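Local atomic coordinates of putative mRNA export protein (Chaetomium thermophilum, PDB entry 4WP2), a protein that probably takes part in exporting mRNA from the nucleus to the cytoplasm, the present chain being the C-terminal UBA domain of this NXF-family factor. Residues Arg15-Asn20 and Leu38-Phe43. Residues are numbered along the deposited sequence; the frame is centred on the assembly and turned at random.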
loop_
_atom_site.group_PDB
_atom_site.type_symbol
_atom_site.label_atom_id
_atom_site.label_comp_id
_atom_site.label_asym_id
_atom_site.label_seq_id
_atom_site.Cartn_x
_atom_site.Cartn_y
_atom_site.Cartn_z
ATOM N N ARG A 15 7.188 16.500 -36.873
ATOM C CA ARG A 15 6.213 15.574 -37.429
ATOM C C ARG A 15 5.527 16.167 -38.656
ATOM O O ARG A 15 5.312 15.475 -39.655
ATOM C CB ARG A 15 5.166 15.197 -36.369
ATOM C CG ARG A 15 4.195 14.129 -36.823
ATOM C CD ARG A 15 3.143 13.830 -35.768
ATOM N NE ARG A 15 2.177 14.918 -35.622
ATOM C CZ ARG A 15 1.203 15.170 -36.490
ATOM N NH1 ARG A 15 1.073 14.429 -37.584
ATOM N NH2 ARG A 15 0.363 16.173 -36.274
ATOM N N ARG A 16 5.161 17.442 -38.564
ATOM C CA ARG A 16 4.420 18.102 -39.630
ATOM C C ARG A 16 5.296 18.480 -40.836
ATOM O O ARG A 16 4.865 18.334 -41.985
ATOM C CB ARG A 16 3.747 19.370 -39.098
ATOM C CG ARG A 16 2.560 19.115 -38.179
ATOM C CD ARG A 16 1.340 18.627 -38.937
ATOM N NE ARG A 16 0.752 19.689 -39.748
ATOM C CZ ARG A 16 -0.000 20.674 -39.270
ATOM N NH1 ARG A 16 -0.239 20.764 -37.968
ATOM N NH2 ARG A 16 -0.490 21.587 -40.097
ATOM N N THR A 17 6.517 18.950 -40.580
ATOM C CA THR A 17 7.373 19.488 -41.642
ATOM C C THR A 17 8.359 18.480 -42.218
ATOM O O THR A 17 8.839 18.655 -43.338
ATOM C CB THR A 17 8.199 20.699 -41.163
ATOM O OG1 THR A 17 9.154 20.277 -40.184
ATOM C CG2 THR A 17 7.298 21.779 -40.584
ATOM N N GLY A 18 8.693 17.460 -41.436
ATOM C CA GLY A 18 9.691 16.484 -41.840
ATOM C C GLY A 18 11.112 16.875 -41.466
ATOM O O GLY A 18 12.048 16.109 -41.703
ATOM N N MET A 19 11.279 18.059 -40.881
ATOM C CA MET A 19 12.602 18.528 -40.466
ATOM C C MET A 19 13.092 17.842 -39.206
ATOM O O MET A 19 12.294 17.405 -38.384
ATOM C CB MET A 19 12.582 20.035 -40.227
ATOM C CG MET A 19 12.420 20.874 -41.477
ATOM S SD MET A 19 12.513 22.652 -41.156
ATOM C CE MET A 19 11.137 22.901 -40.029
ATOM N N ASN A 20 14.410 17.778 -39.032
ATOM C CA ASN A 20 14.967 17.232 -37.800
ATOM C C ASN A 20 14.696 18.187 -36.626
ATOM O O ASN A 20 14.154 19.283 -36.815
ATOM C CB ASN A 20 16.470 16.960 -37.957
ATOM C CG ASN A 20 17.275 18.216 -38.285
ATOM O OD1 ASN A 20 16.896 19.331 -37.925
ATOM N ND2 ASN A 20 18.413 18.031 -38.947
ATOM N N LEU A 38 2.437 29.973 -36.056
ATOM C CA LEU A 38 3.352 30.942 -36.654
ATOM C C LEU A 38 4.649 30.258 -37.103
ATOM O O LEU A 38 5.248 30.642 -38.105
ATOM C CB LEU A 38 3.663 32.063 -35.668
ATOM C CG LEU A 38 2.537 33.058 -35.380
ATOM C CD1 LEU A 38 3.007 34.075 -34.357
ATOM C CD2 LEU A 38 2.019 33.740 -36.630
ATOM N N ALA A 39 5.077 29.244 -36.354
ATOM C CA ALA A 39 6.250 28.464 -36.722
ATOM C C ALA A 39 6.029 27.732 -38.050
ATOM O O ALA A 39 6.886 27.757 -38.943
ATOM C CB ALA A 39 6.597 27.467 -35.603
ATOM N N LEU A 40 4.876 27.084 -38.193
ATOM C CA LEU A 40 4.584 26.326 -39.407
ATOM C C LEU A 40 4.450 27.241 -40.612
ATOM O O LEU A 40 4.878 26.895 -41.716
ATOM C CB LEU A 40 3.303 25.503 -39.232
ATOM C CG LEU A 40 3.411 24.345 -38.251
ATOM C CD1 LEU A 40 2.052 23.688 -38.038
ATOM C CD2 LEU A 40 4.430 23.328 -38.767
ATOM N N GLN A 41 3.847 28.403 -40.388
ATOM C CA GLN A 41 3.735 29.440 -41.403
ATOM C C GLN A 41 5.113 29.882 -41.898
ATOM O O GLN A 41 5.315 30.071 -43.093
ATOM C CB GLN A 41 2.945 30.615 -40.834
ATOM C CG GLN A 41 2.697 31.750 -41.796
ATOM C CD GLN A 41 1.975 32.906 -41.133
ATOM O OE1 GLN A 41 2.591 33.880 -40.700
ATOM N NE2 GLN A 41 0.654 32.796 -41.044
ATOM N N SER A 42 6.056 30.054 -40.981
ATOM C CA SER A 42 7.414 30.432 -41.358
ATOM C C SER A 42 8.068 29.342 -42.199
ATOM O O SER A 42 8.768 29.630 -43.163
ATOM C CB SER A 42 8.265 30.715 -40.124
ATOM O OG SER A 42 7.687 31.757 -39.356
ATOM N N PHE A 43 7.832 28.090 -41.841
ATOM C CA PHE A 43 8.369 26.989 -42.629
ATOM C C PHE A 43 7.835 27.022 -44.065
ATOM O O PHE A 43 8.596 26.851 -45.028
ATOM C CB PHE A 43 8.030 25.646 -41.999
ATOM C CG PHE A 43 8.396 24.479 -42.871
ATOM C CD1 PHE A 43 9.711 24.074 -42.980
ATOM C CD2 PHE A 43 7.437 23.824 -43.614
ATOM C CE1 PHE A 43 10.059 23.009 -43.796
ATOM C CE2 PHE A 43 7.781 22.762 -44.436
ATOM C CZ PHE A 43 9.091 22.361 -44.525
#
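Leu-40 and Phe-43, one helical turn apart on helix 36-46, pack against Arg-16, Thr-17 and Met-19 at the end of helix 2-17, joining the first and last helices of a compact all-helical UBA domain. No hydrogen bond crosses the contact; methyl, CH-pi and sulfur-aromatic packing make it. Leu-40 divides its two methyls: CD1 lies 3.5 Å above the plane of the Arg-16 guanidinium, displaced toward the rim, while CD2 meets CG2 of Thr-17 at 3.7 Å. The Arg-16 chain, bent at chi2 and chi3, crosses Leu-40 at about a right angle, and its NE forms a salt bridge with the C-terminal carboxylate of Val-61. In Phe-43, CG lies anti to the backbone N (chi1 172°). One face of the ring is met by Thr-17. The CH-pi geometry is nearly ideal: Thr-17 CB sits 3.8 Å from the ring centroid of Phe-43, 7° off the normal. Thr-17 OG1 hydrogen-bonds to the backbone O of Val-13 and, in an ST turn, accepts from Met-19 N at 3.1 Å, which ties the residues flanking Gly-18 together. The Met-19 side chain runs past Phe-43 in the opposite direction, its SD 4.6 Å from the ring centroid and 66° off the normal, an oblique Met-aromatic contact. Met-19 CE lies 3.5 Å from Phe-43 CD1.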